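Local structure of methyltransferase-like protein of unknown function (Silicibacter pomeroyi DSS-3, 3CVO) at residues A[113-118]-A[137-142]; A[37-42]-A[65-70]; A[22-27]-A[43-48]. The protein is of unknown function but is classed as a class I SAM-dependent methyltransferase, and so probably binds S-adenosylmethionine on a Rossmann-like fold. All coordinates share one frame; numbering follows the deposited sequence.

Interactions 2 and 3 share helix 41-47 and touch each other: W70 rests on V44, and S42 on L24. Interaction 1 lies across the chain's centre from interaction 3 and is joined to interaction 2 by the W115-Y37 pair. None of the three has a hydrogen bond between its own segments, so packing carries them all. In interaction 1 only buried residues meet, an indole against a helix backbone and a threonine. Interaction 2 packs a selenomethionine on the glycine-rich turn, while its exposed R65 holds a sulfate and an ethanediol, both probably from the crystallisation medium. Interaction 3 pairs two helices, grading from buried leucine and valine to an exposed arginine.

Interaction 1 of 3, residues A[113-118]-A[137-142]; sequences AVWRTE and ALATAF
In the Rossmann-like fold of the class I methyltransferases, helix 133-143 links the parallel strands 125-128 and 148-152, and here its A139 and T140 receive the indole of W115 from the 3-10 turn 114-116. With chi1 at -65°, CG of W115 lies anti to the carbonyl carbon, and the ring points at helix 133-143. W115 reaches the helix with the benzene part of its indole. W115 CZ2 does most of the touching: it lies 3.7 Å from T140 CA and 3.6 Å from T140 OG1, which approaches the ring on a slant. The methyl of T140 comes to the same corner, CG2 standing 4.0 Å from CZ2 and 4.2 Å from CH2 of W115. With CG2 of T140 anti to the backbone N (OG1 at chi1 -62°), both branches can address the ring, while OG1 is bonded to C136 O one turn back along the helix. The pyrrole end serves a different partner. NE1 of W115 has A139 CB at 4.4 Å, but gives its hydrogen to Y37 OH at the end of strand 33-37, and that hydroxyl is also hydrogen-bonded to P111 O, so the buried N-H is satisfied. L35 of strand 33-37 and P123 and I144 of loops pack on the same indole. A leucine in place of W115 would probably leave the Y37 hydroxyl without its N-H mate and open a gap beside T140. Over one face of the indole lies the carbonyl oxygen of A139, itself bonded to S143 OG.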
ATOM      1  N   ALA A 113       4.148 -10.765  -2.975  1.00 18.93           N
ATOM      2  CA  ALA A 113       3.758 -11.639  -4.094  1.00 19.75           C
ATOM      3  C   ALA A 113       3.625 -13.113  -3.686  1.00 20.24           C
ATOM      4  O   ALA A 113       2.761 -13.849  -4.192  1.00 21.62           O
ATOM      5  CB  ALA A 113       4.760 -11.498  -5.305  1.00 19.53           C
ATOM      6  N   VAL A 114       4.526 -13.552  -2.814  1.00 20.90           N
ATOM      7  CA  VAL A 114       4.588 -14.975  -2.412  1.00 20.31           C
ATOM      8  C   VAL A 114       3.280 -15.414  -1.776  1.00 23.65           C
ATOM      9  O   VAL A 114       2.866 -16.572  -1.908  1.00 24.56           O
ATOM     10  CB  VAL A 114       5.827 -15.272  -1.484  1.00 21.11           C
ATOM     11  CG1 VAL A 114       5.761 -14.480  -0.165  1.00 18.12           C
ATOM     12  CG2 VAL A 114       6.021 -16.797  -1.273  1.00 21.70           C
ATOM     13  N   TRP A 115       2.582 -14.475  -1.150  1.00 22.45           N
ATOM     14  CA  TRP A 115       1.279 -14.790  -0.518  1.00 21.89           C
ATOM     15  C   TRP A 115       0.172 -15.117  -1.546  1.00 24.45           C
ATOM     16  O   TRP A 115      -0.876 -15.646  -1.205  1.00 24.14           O
ATOM     17  CB  TRP A 115       0.858 -13.684   0.475  1.00 25.30           C
ATOM     18  CG  TRP A 115       1.806 -13.641   1.606  1.00 20.42           C
ATOM     19  CD1 TRP A 115       2.946 -12.901   1.693  1.00 23.23           C
ATOM     20  CD2 TRP A 115       1.746 -14.442   2.785  1.00 22.49           C
ATOM     21  NE1 TRP A 115       3.560 -13.148   2.895  1.00 23.74           N
ATOM     22  CE2 TRP A 115       2.865 -14.122   3.558  1.00 19.66           C
ATOM     23  CE3 TRP A 115       0.856 -15.423   3.246  1.00 16.70           C
ATOM     24  CZ2 TRP A 115       3.131 -14.737   4.769  1.00 19.28           C
ATOM     25  CZ3 TRP A 115       1.103 -16.007   4.479  1.00 23.01           C
ATOM     26  CH2 TRP A 115       2.225 -15.667   5.221  1.00 22.27           C
ATOM     27  N   ARG A 116       0.434 -14.803  -2.805  1.00 24.31           N
ATOM     28  CA  ARG A 116      -0.544 -15.023  -3.888  1.00 24.70           C
ATOM     29  C   ARG A 116      -0.045 -16.077  -4.860  1.00 24.51           C
ATOM     30  O   ARG A 116      -0.603 -16.255  -5.932  1.00 26.05           O
ATOM     31  CB  ARG A 116      -0.828 -13.736  -4.698  1.00 26.52           C
ATOM     32  CG  ARG A 116      -1.223 -12.507  -3.899  1.00 31.28           C
ATOM     33  CD  ARG A 116      -2.292 -12.858  -2.950  1.00 32.64           C
ATOM     34  NE  ARG A 116      -3.529 -13.209  -3.631  1.00 41.78           N
ATOM     35  CZ  ARG A 116      -4.634 -13.629  -3.012  1.00 46.00           C
ATOM     36  NH1 ARG A 116      -4.692 -13.745  -1.672  1.00 37.78           N
ATOM     37  NH2 ARG A 116      -5.696 -13.931  -3.738  1.00 46.67           N
ATOM     38  N   THR A 117       1.039 -16.725  -4.510  1.00 28.46           N
ATOM     39  CA  THR A 117       1.686 -17.651  -5.438  1.00 31.72           C
ATOM     40  C   THR A 117       0.773 -18.806  -5.783  1.00 30.99           C
ATOM     41  O   THR A 117      -0.007 -19.287  -4.953  1.00 28.49           O
ATOM     42  CB  THR A 117       3.071 -18.180  -4.902  1.00 34.16           C
ATOM     43  OG1 THR A 117       3.744 -18.896  -5.947  1.00 47.41           O
ATOM     44  CG2 THR A 117       2.920 -19.071  -3.709  1.00 30.69           C
ATOM     45  N   GLU A 118       0.832 -19.205  -7.046  1.00 32.77           N
ATOM     46  CA  GLU A 118       0.213 -20.465  -7.450  1.00 34.28           C
ATOM     47  C   GLU A 118       0.992 -21.523  -6.696  1.00 34.20           C
ATOM     48  O   GLU A 118       2.240 -21.460  -6.614  1.00 38.45           O
ATOM     49  CB  GLU A 118       0.284 -20.707  -8.969  1.00 37.28           C
ATOM     50  N   ALA A 137       7.411  -8.485   7.511  1.00 19.24           N
ATOM     51  CA  ALA A 137       6.822  -8.855   8.790  1.00 17.73           C
ATOM     52  C   ALA A 137       5.329  -8.512   8.831  1.00 19.71           C
ATOM     53  O   ALA A 137       4.461  -9.320   9.254  1.00 22.15           O
ATOM     54  CB  ALA A 137       7.586  -8.206   9.983  1.00 22.45           C
ATOM     55  N   LEU A 138       5.036  -7.301   8.381  1.00 19.65           N
ATOM     56  CA  LEU A 138       3.632  -6.818   8.269  1.00 19.73           C
ATOM     57  C   LEU A 138       2.823  -7.582   7.241  1.00 22.09           C
ATOM     58  O   LEU A 138       1.686  -7.904   7.498  1.00 22.82           O
ATOM     59  CB  LEU A 138       3.548  -5.297   8.020  1.00 22.83           C
ATOM     60  CG  LEU A 138       4.140  -4.427   9.141  1.00 22.75           C
ATOM     61  CD1 LEU A 138       3.865  -2.934   8.749  1.00 26.63           C
ATOM     62  CD2 LEU A 138       3.653  -4.782  10.512  1.00 30.65           C
ATOM     63  N   ALA A 139       3.424  -7.880   6.104  1.00 21.18           N
ATOM     64  CA  ALA A 139       2.792  -8.678   5.067  1.00 21.65           C
ATOM     65  C   ALA A 139       2.315 -10.013   5.639  1.00 19.85           C
ATOM     66  O   ALA A 139       1.196 -10.408   5.419  1.00 23.13           O
ATOM     67  CB  ALA A 139       3.731  -8.884   3.893  1.00 20.94           C
ATOM     68  N   THR A 140       3.142 -10.603   6.503  1.00 19.10           N
ATOM     69  CA  THR A 140       2.818 -11.883   7.102  1.00 19.27           C
ATOM     70  C   THR A 140       1.630 -11.679   8.016  1.00 19.73           C
ATOM     71  O   THR A 140       0.640 -12.394   7.926  1.00 20.98           O
ATOM     72  CB  THR A 140       4.025 -12.452   7.884  1.00 21.41           C
ATOM     73  OG1 THR A 140       5.096 -12.660   6.962  1.00 17.96           O
ATOM     74  CG2 THR A 140       3.678 -13.758   8.614  1.00 22.66           C
ATOM     75  N   ALA A 141       1.712 -10.657   8.866  1.00 21.24           N
ATOM     76  CA  ALA A 141       0.675 -10.426   9.900  1.00 20.94           C
ATOM     77  C   ALA A 141      -0.664 -10.230   9.236  1.00 23.25           C
ATOM     78  O   ALA A 141      -1.690 -10.720   9.686  1.00 22.30           O
ATOM     79  CB  ALA A 141       0.994  -9.198  10.784  1.00 22.84           C
ATOM     80  N   PHE A 142      -0.647  -9.499   8.131  1.00 19.64           N
ATOM     81  CA  PHE A 142      -1.934  -9.138   7.518  1.00 23.00           C
ATOM     82  C   PHE A 142      -2.438 -10.225   6.562  1.00 23.75           C
ATOM     83  O   PHE A 142      -3.606 -10.240   6.240  1.00 20.45           O
ATOM     84  CB  PHE A 142      -1.832  -7.821   6.768  1.00 22.48           C
ATOM     85  CG  PHE A 142      -1.529  -6.657   7.644  1.00 20.47           C
ATOM     86  CD1 PHE A 142      -2.212  -6.466   8.808  1.00 25.31           C
ATOM     87  CD2 PHE A 142      -0.585  -5.733   7.258  1.00 24.44           C
ATOM     88  CE1 PHE A 142      -1.931  -5.409   9.609  1.00 23.61           C
ATOM     89  CE2 PHE A 142      -0.337  -4.650   8.030  1.00 23.31           C
ATOM     90  CZ  PHE A 142      -1.007  -4.500   9.230  1.00 21.15           C
TER

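Interaction 2 of 3, residues A[37-42]-A[65-70]; sequences YGSGGS and RMMKAW. With SO4 (sulfate ion), chain E; EDO (1,2-ethanediol), chain I.
M67 of helix 61-73 packs on S39 and G40 of the glycine-rich turn between strand 33-37 and helix 41-47, the place where class I methyltransferases carry the motif that usually meets the cofactor. M67 is a selenomethionine. Its CB points from the helix toward the turn, and M67 CG then comes within 3.5 Å of S39 OG. M67 CG only packs against this hydroxyl, whose hydrogen-bond partner is E58 OE1 at the end of strand 53-58. Next along the chain, M67 SE lies over the peptide of G40, 3.8 Å from G40 CA and 4.1 Å from G40 N. Bends at chi2 (-63°) and chi3 (-52°) curl the tail round this backbone and carry the terminal methyl, M67 CE, to 3.7 Å from G40 O. The same CE packs on T43, and P12 touches the side chain from a loop. G40 is the N-cap of helix 41-47, and its N is bonded to T43 OG1. At the backbone angles of G40, as at those of G38, a CB would press on the preceding carbonyl oxygen, so the turn can follow this course because side chains are absent there. S39 O adds a bond to W63 NE1, a second link to the helix of M67. Two residues before M67, exposed R65 turns elsewhere and grips two groups probably left from crystallisation. Ethanediol and sulfate both lie at the edge of its guanidinium, near the plane. R65 NE donates to ethanediol O2 almost straight (167°), and R65 NH2 to ethanediol O1 at 2.8 Å. The sulfate spans the two terminal nitrogens of R65, NH1 donating to its O3 at 2.9 Å and NH2 to its O4 at 3.0 Å.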
ATOM      1  N   TYR A  37      12.219 -15.060   3.717  1.00 19.78           N
ATOM      2  CA  TYR A  37      12.622 -13.903   2.923  1.00 19.76           C
ATOM      3  C   TYR A  37      14.127 -13.746   3.087  1.00 21.42           C
ATOM      4  O   TYR A  37      14.603 -13.532   4.191  1.00 23.18           O
ATOM      5  CB  TYR A  37      11.914 -12.671   3.430  1.00 18.15           C
ATOM      6  CG  TYR A  37      10.414 -12.620   3.248  1.00 20.10           C
ATOM      7  CD1 TYR A  37       9.856 -12.167   2.081  1.00 19.14           C
ATOM      8  CD2 TYR A  37       9.559 -12.985   4.287  1.00 22.31           C
ATOM      9  CE1 TYR A  37       8.462 -12.049   1.929  1.00 18.25           C
ATOM     10  CE2 TYR A  37       8.176 -12.870   4.167  1.00 21.94           C
ATOM     11  CZ  TYR A  37       7.631 -12.398   2.974  1.00 19.36           C
ATOM     12  OH  TYR A  37       6.283 -12.194   2.798  1.00 20.52           O
ATOM     13  N   GLY A  38      14.862 -13.891   1.998  1.00 19.61           N
ATOM     14  CA  GLY A  38      16.303 -14.057   2.063  1.00 21.53           C
ATOM     15  C   GLY A  38      16.623 -15.522   1.934  1.00 24.80           C
ATOM     16  O   GLY A  38      15.924 -16.361   2.481  1.00 32.23           O
ATOM     17  N   SER A  39      17.605 -15.846   1.117  1.00 23.76           N
ATOM     18  CA  SER A  39      18.012 -17.246   0.958  1.00 23.34           C
ATOM     19  C   SER A  39      19.469 -17.378   1.333  1.00 22.09           C
ATOM     20  O   SER A  39      20.224 -16.441   1.216  1.00 22.36           O
ATOM     21  CB  SER A  39      17.739 -17.763  -0.461  1.00 23.81           C
ATOM     22  OG  SER A  39      18.660 -17.232  -1.388  1.00 26.73           O
ATOM     23  N   GLY A  40      19.843 -18.556   1.801  1.00 23.13           N
ATOM     24  CA  GLY A  40      21.220 -18.847   2.183  1.00 24.33           C
ATOM     25  C   GLY A  40      21.358 -20.000   3.150  1.00 23.80           C
ATOM     26  O   GLY A  40      20.767 -21.075   2.996  1.00 21.61           O
ATOM     27  N   GLY A  41      22.122 -19.757   4.191  1.00 24.34           N
ATOM     28  CA  GLY A  41      22.396 -20.810   5.184  1.00 24.33           C
ATOM     29  C   GLY A  41      21.134 -21.408   5.776  1.00 24.26           C
ATOM     30  O   GLY A  41      21.047 -22.627   6.028  1.00 23.42           O
ATOM     31  N   SER A  42      20.129 -20.564   5.967  1.00 23.86           N
ATOM     32  CA  SER A  42      18.899 -20.996   6.650  1.00 22.73           C
ATOM     33  C   SER A  42      18.173 -22.003   5.773  1.00 24.09           C
ATOM     34  O   SER A  42      17.570 -22.980   6.225  1.00 23.54           O
ATOM     35  CB  SER A  42      17.984 -19.801   6.940  1.00 22.66           C
ATOM     36  OG  SER A  42      17.749 -19.012   5.774  1.00 23.05           O
ATOM     37  N   ARG A  65      20.623 -17.994  -8.379  1.00 21.06           N
ATOM     38  CA  ARG A  65      21.142 -18.971  -9.345  1.00 20.94           C
ATOM     39  C   ARG A  65      22.151 -19.890  -8.655  1.00 20.74           C
ATOM     40  O   ARG A  65      22.137 -21.116  -8.811  1.00 16.89           O
ATOM     41  CB  ARG A  65      21.796 -18.264 -10.518  1.00 21.35           C
ATOM     42  CG  ARG A  65      22.151 -19.167 -11.654  1.00 22.93           C
ATOM     43  CD  ARG A  65      22.932 -18.376 -12.688  1.00 28.37           C
ATOM     44  NE  ARG A  65      22.077 -17.378 -13.334  1.00 35.94           N
ATOM     45  CZ  ARG A  65      22.278 -16.061 -13.316  1.00 34.88           C
ATOM     46  NH1 ARG A  65      23.315 -15.535 -12.686  1.00 34.05           N
ATOM     47  NH2 ARG A  65      21.419 -15.260 -13.942  1.00 35.00           N
HETATM   48  N   MSE A  66      22.979 -19.297  -7.825  1.00 19.09           N
HETATM   49  CA  MSE A  66      23.911 -20.105  -7.002  1.00 19.63           C
HETATM   50  C   MSE A  66      23.199 -21.058  -6.042  1.00 18.14           C
HETATM   51  O   MSE A  66      23.609 -22.197  -5.903  1.00 18.28           O
HETATM   52  CB  MSE A  66      24.891 -19.219  -6.229  1.00 20.16           C
HETATM   53  CG  MSE A  66      25.934 -18.646  -7.136  1.00 25.14           C
HETATM   54 SE   MSE A  66      27.176 -17.412  -6.240  0.75 29.89          SE
HETATM   55  CE  MSE A  66      28.005 -18.704  -5.041  1.00 35.20           C
HETATM   56  N   MSE A  67      22.155 -20.586  -5.369  1.00 17.91           N
HETATM   57  CA  MSE A  67      21.405 -21.415  -4.409  1.00 20.12           C
HETATM   58  C   MSE A  67      20.764 -22.595  -5.145  1.00 20.14           C
HETATM   59  O   MSE A  67      20.755 -23.735  -4.661  1.00 19.82           O
HETATM   60  CB  MSE A  67      20.342 -20.580  -3.688  1.00 19.05           C
HETATM   61  CG  MSE A  67      20.920 -19.564  -2.733  1.00 22.74           C
HETATM   62 SE   MSE A  67      21.914 -20.343  -1.282  0.75 24.33          SE
HETATM   63  CE  MSE A  67      20.582 -21.632  -0.616  1.00 25.64           C
ATOM     64  N   LYS A  68      20.261 -22.319  -6.352  1.00 19.32           N
ATOM     65  CA  LYS A  68      19.625 -23.363  -7.151  1.00 18.71           C
ATOM     66  C   LYS A  68      20.651 -24.418  -7.561  1.00 18.73           C
ATOM     67  O   LYS A  68      20.420 -25.639  -7.518  1.00 15.44           O
ATOM     68  CB  LYS A  68      18.940 -22.769  -8.372  1.00 19.93           C
ATOM     69  CG  LYS A  68      17.662 -21.969  -8.028  1.00 19.41           C
ATOM     70  CD  LYS A  68      17.017 -21.419  -9.273  1.00 25.27           C
ATOM     71  CE  LYS A  68      15.770 -20.647  -8.927  1.00 35.56           C
ATOM     72  NZ  LYS A  68      15.298 -19.840 -10.092  1.00 48.12           N
ATOM     73  N   ALA A  69      21.798 -23.925  -7.976  1.00 17.36           N
ATOM     74  CA  ALA A  69      22.888 -24.797  -8.373  1.00 17.28           C
ATOM     75  C   ALA A  69      23.331 -25.655  -7.191  1.00 16.59           C
ATOM     76  O   ALA A  69      23.559 -26.858  -7.304  1.00 19.42           O
ATOM     77  CB  ALA A  69      24.072 -23.970  -8.949  1.00 13.89           C
ATOM     78  N   TRP A  70      23.442 -25.021  -6.049  1.00 16.74           N
ATOM     79  CA  TRP A  70      23.826 -25.735  -4.847  1.00 18.69           C
ATOM     80  C   TRP A  70      22.861 -26.888  -4.566  1.00 19.45           C
ATOM     81  O   TRP A  70      23.283 -27.999  -4.249  1.00 18.49           O
ATOM     82  CB  TRP A  70      23.896 -24.805  -3.628  1.00 20.91           C
ATOM     83  CG  TRP A  70      24.633 -25.469  -2.552  1.00 23.89           C
ATOM     84  CD1 TRP A  70      25.994 -25.572  -2.427  1.00 30.23           C
ATOM     85  CD2 TRP A  70      24.078 -26.226  -1.501  1.00 27.25           C
ATOM     86  NE1 TRP A  70      26.314 -26.299  -1.327  1.00 26.72           N
ATOM     87  CE2 TRP A  70      25.157 -26.731  -0.739  1.00 28.11           C
ATOM     88  CE3 TRP A  70      22.778 -26.514  -1.107  1.00 26.56           C
ATOM     89  CZ2 TRP A  70      24.967 -27.503   0.395  1.00 35.10           C
ATOM     90  CZ3 TRP A  70      22.584 -27.281   0.017  1.00 32.84           C
ATOM     91  CH2 TRP A  70      23.667 -27.758   0.765  1.00 34.33           C
TER
HETATM   92  S   SO4 E 202      22.901 -11.768 -13.128  1.00 55.89           S
HETATM   93  O1  SO4 E 202      22.821 -11.183 -14.470  1.00 61.09           O
HETATM   94  O2  SO4 E 202      23.144 -10.722 -12.123  1.00 51.10           O
HETATM   95  O3  SO4 E 202      24.007 -12.727 -13.101  1.00 60.79           O
HETATM   96  O4  SO4 E 202      21.658 -12.463 -12.842  1.00 59.87           O
HETATM   97  C1  EDO I 206      18.530 -17.060 -15.843  1.00 56.46           C
HETATM   98  O1  EDO I 206      19.022 -16.524 -14.619  1.00 56.60           O
HETATM   99  C2  EDO I 206      19.131 -18.439 -15.960  1.00 54.21           C
HETATM  100  O2  EDO I 206      19.447 -18.855 -14.630  1.00 58.40           O

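Interaction 3 of 3, residues A[22-27]-A[43-48]; sequences EALRMA and TVVAAE
V45, R25 and L24 join helix 18-30 to helix 41-47, the two helices that flank strand 33-37 in sequence in this Rossmann-like fold. V45 lies at the middle of the contact, its CB directed at the facing helix, with L24 and R25 both resting on it. L24 provides the buried half: its CD2 meets V45 CB at 4.3 Å, and the same methyl touches S42, while L14 and M16 pack on L24 from the loop ahead of the helix. R25 provides the exposed half. Its stem is extended from CG to NE and crosses V45 at about a right angle, with R25 CG 4.0 Å from V45 CG1. At the end of the stem chi4 (-95°) turns the guanidinium so that one face is presented to the valine. E48 stands near, but R25 NH1 and E48 OE1 are 5.4 Å apart, too far for a salt bridge, and the other carboxylate oxygen, OE2, is paired with R11. The arginine thus works here mainly through its apolar stem and flat end: V45 CG2 sits 3.8 Å above the R25 guanidinium plane, displaced from its centre, with NH1 the nearest nitrogen.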
ATOM      1  N   GLU A  22      20.269 -22.135  16.837  1.00 24.27           N
ATOM      2  CA  GLU A  22      19.559 -23.252  17.468  1.00 26.72           C
ATOM      3  C   GLU A  22      18.043 -22.970  17.504  1.00 26.38           C
ATOM      4  O   GLU A  22      17.207 -23.863  17.381  1.00 27.36           O
ATOM      5  CB  GLU A  22      20.088 -23.518  18.880  1.00 28.52           C
ATOM      6  CG  GLU A  22      19.386 -24.686  19.591  1.00 36.83           C
ATOM      7  CD  GLU A  22      19.637 -24.704  21.093  1.00 52.02           C
ATOM      8  OE1 GLU A  22      19.354 -23.673  21.755  1.00 55.17           O
ATOM      9  OE2 GLU A  22      20.106 -25.752  21.613  1.00 59.28           O
ATOM     10  N   ALA A  23      17.698 -21.714  17.689  1.00 26.24           N
ATOM     11  CA  ALA A  23      16.283 -21.320  17.709  1.00 24.55           C
ATOM     12  C   ALA A  23      15.692 -21.555  16.316  1.00 25.24           C
ATOM     13  O   ALA A  23      14.582 -22.029  16.158  1.00 24.84           O
ATOM     14  CB  ALA A  23      16.136 -19.869  18.129  1.00 24.02           C
ATOM     15  N   LEU A  24      16.481 -21.249  15.307  1.00 25.01           N
ATOM     16  CA  LEU A  24      16.048 -21.384  13.915  1.00 25.68           C
ATOM     17  C   LEU A  24      15.847 -22.867  13.597  1.00 26.00           C
ATOM     18  O   LEU A  24      14.873 -23.267  12.962  1.00 26.47           O
ATOM     19  CB  LEU A  24      17.092 -20.801  12.956  1.00 23.30           C
ATOM     20  CG  LEU A  24      16.695 -20.926  11.477  1.00 31.65           C
ATOM     21  CD1 LEU A  24      16.169 -19.615  11.023  1.00 29.53           C
ATOM     22  CD2 LEU A  24      17.823 -21.394  10.597  1.00 34.09           C
ATOM     23  N   ARG A  25      16.795 -23.682  14.032  1.00 27.74           N
ATOM     24  CA  ARG A  25      16.744 -25.113  13.729  1.00 27.33           C
ATOM     25  C   ARG A  25      15.518 -25.729  14.368  1.00 26.61           C
ATOM     26  O   ARG A  25      14.788 -26.516  13.750  1.00 25.31           O
ATOM     27  CB  ARG A  25      18.015 -25.832  14.195  1.00 30.34           C
ATOM     28  CG  ARG A  25      19.265 -25.379  13.440  1.00 39.67           C
ATOM     29  CD  ARG A  25      20.514 -26.192  13.868  1.00 44.29           C
ATOM     30  NE  ARG A  25      21.719 -25.670  13.231  1.00 48.63           N
ATOM     31  CZ  ARG A  25      22.230 -26.154  12.103  1.00 56.43           C
ATOM     32  NH1 ARG A  25      21.646 -27.190  11.506  1.00 55.30           N
ATOM     33  NH2 ARG A  25      23.329 -25.616  11.576  1.00 54.51           N
HETATM   34  N   MSE A  26      15.262 -25.330  15.603  1.00 25.56           N
HETATM   35  CA  MSE A  26      14.123 -25.875  16.336  1.00 27.67           C
HETATM   36  C   MSE A  26      12.809 -25.469  15.658  1.00 24.93           C
HETATM   37  O   MSE A  26      11.918 -26.295  15.517  1.00 24.79           O
HETATM   38  CB  MSE A  26      14.137 -25.438  17.791  1.00 23.45           C
HETATM   39  CG  MSE A  26      15.222 -26.127  18.597  1.00 44.02           C
HETATM   40 SE   MSE A  26      15.379 -25.400  20.415  0.75 58.76          SE
HETATM   41  CE  MSE A  26      16.943 -26.467  20.988  1.00 64.46           C
ATOM     42  N   ALA A  27      12.722 -24.216  15.195  1.00 23.08           N
ATOM     43  CA  ALA A  27      11.503 -23.700  14.570  1.00 23.01           C
ATOM     44  C   ALA A  27      11.236 -24.491  13.312  1.00 23.62           C
ATOM     45  O   ALA A  27      10.108 -24.876  13.016  1.00 22.85           O
ATOM     46  CB  ALA A  27      11.642 -22.193  14.230  1.00 20.21           C
ATOM     47  N   THR A  43      18.294 -21.753   4.482  1.00 22.08           N
ATOM     48  CA  THR A  43      17.616 -22.534   3.472  1.00 21.50           C
ATOM     49  C   THR A  43      18.196 -23.937   3.440  1.00 23.48           C
ATOM     50  O   THR A  43      17.472 -24.904   3.273  1.00 22.08           O
ATOM     51  CB  THR A  43      17.811 -21.909   2.069  1.00 21.63           C
ATOM     52  OG1 THR A  43      17.525 -20.488   2.117  1.00 20.73           O
ATOM     53  CG2 THR A  43      16.902 -22.606   1.062  1.00 22.21           C
ATOM     54  N   VAL A  44      19.519 -24.022   3.618  1.00 23.06           N
ATOM     55  CA  VAL A  44      20.228 -25.323   3.689  1.00 22.84           C
ATOM     56  C   VAL A  44      19.775 -26.075   4.933  1.00 22.46           C
ATOM     57  O   VAL A  44      19.527 -27.267   4.894  1.00 23.79           O
ATOM     58  CB  VAL A  44      21.781 -25.149   3.671  1.00 22.98           C
ATOM     59  CG1 VAL A  44      22.510 -26.498   3.911  1.00 24.63           C
ATOM     60  CG2 VAL A  44      22.225 -24.514   2.348  1.00 21.02           C
ATOM     61  N   VAL A  45      19.655 -25.352   6.035  1.00 23.52           N
ATOM     62  CA  VAL A  45      19.124 -25.927   7.270  1.00 22.24           C
ATOM     63  C   VAL A  45      17.755 -26.575   7.043  1.00 23.28           C
ATOM     64  O   VAL A  45      17.490 -27.684   7.527  1.00 22.00           O
ATOM     65  CB  VAL A  45      19.024 -24.925   8.442  1.00 23.77           C
ATOM     66  CG1 VAL A  45      18.269 -25.577   9.612  1.00 20.87           C
ATOM     67  CG2 VAL A  45      20.407 -24.457   8.884  1.00 25.76           C
ATOM     68  N   ALA A  46      16.923 -25.919   6.249  1.00 22.96           N
ATOM     69  CA  ALA A  46      15.567 -26.411   5.978  1.00 22.27           C
ATOM     70  C   ALA A  46      15.599 -27.615   5.030  1.00 22.22           C
ATOM     71  O   ALA A  46      14.894 -28.623   5.219  1.00 21.92           O
ATOM     72  CB  ALA A  46      14.703 -25.299   5.382  1.00 18.78           C
ATOM     73  N   ALA A  47      16.453 -27.492   4.019  1.00 21.80           N
ATOM     74  CA  ALA A  47      16.611 -28.492   2.970  1.00 23.24           C
ATOM     75  C   ALA A  47      17.032 -29.847   3.514  1.00 23.84           C
ATOM     76  O   ALA A  47      16.724 -30.881   2.938  1.00 23.75           O
ATOM     77  CB  ALA A  47      17.637 -28.016   1.926  1.00 20.93           C
ATOM     78  N   GLU A  48      17.759 -29.818   4.621  1.00 23.97           N
ATOM     79  CA  GLU A  48      18.394 -31.005   5.167  1.00 25.55           C
ATOM     80  C   GLU A  48      17.482 -31.736   6.117  1.00 24.95           C
ATOM     81  O   GLU A  48      17.800 -32.802   6.591  1.00 24.93           O
ATOM     82  CB  GLU A  48      19.699 -30.637   5.861  1.00 26.85           C
ATOM     83  CG  GLU A  48      20.743 -30.175   4.862  1.00 35.58           C
ATOM     84  CD  GLU A  48      22.120 -29.969   5.472  1.00 41.09           C
ATOM     85  OE1 GLU A  48      22.220 -29.689   6.699  1.00 45.85           O
ATOM     86  OE2 GLU A  48      23.096 -30.080   4.693  1.00 41.43           O
TER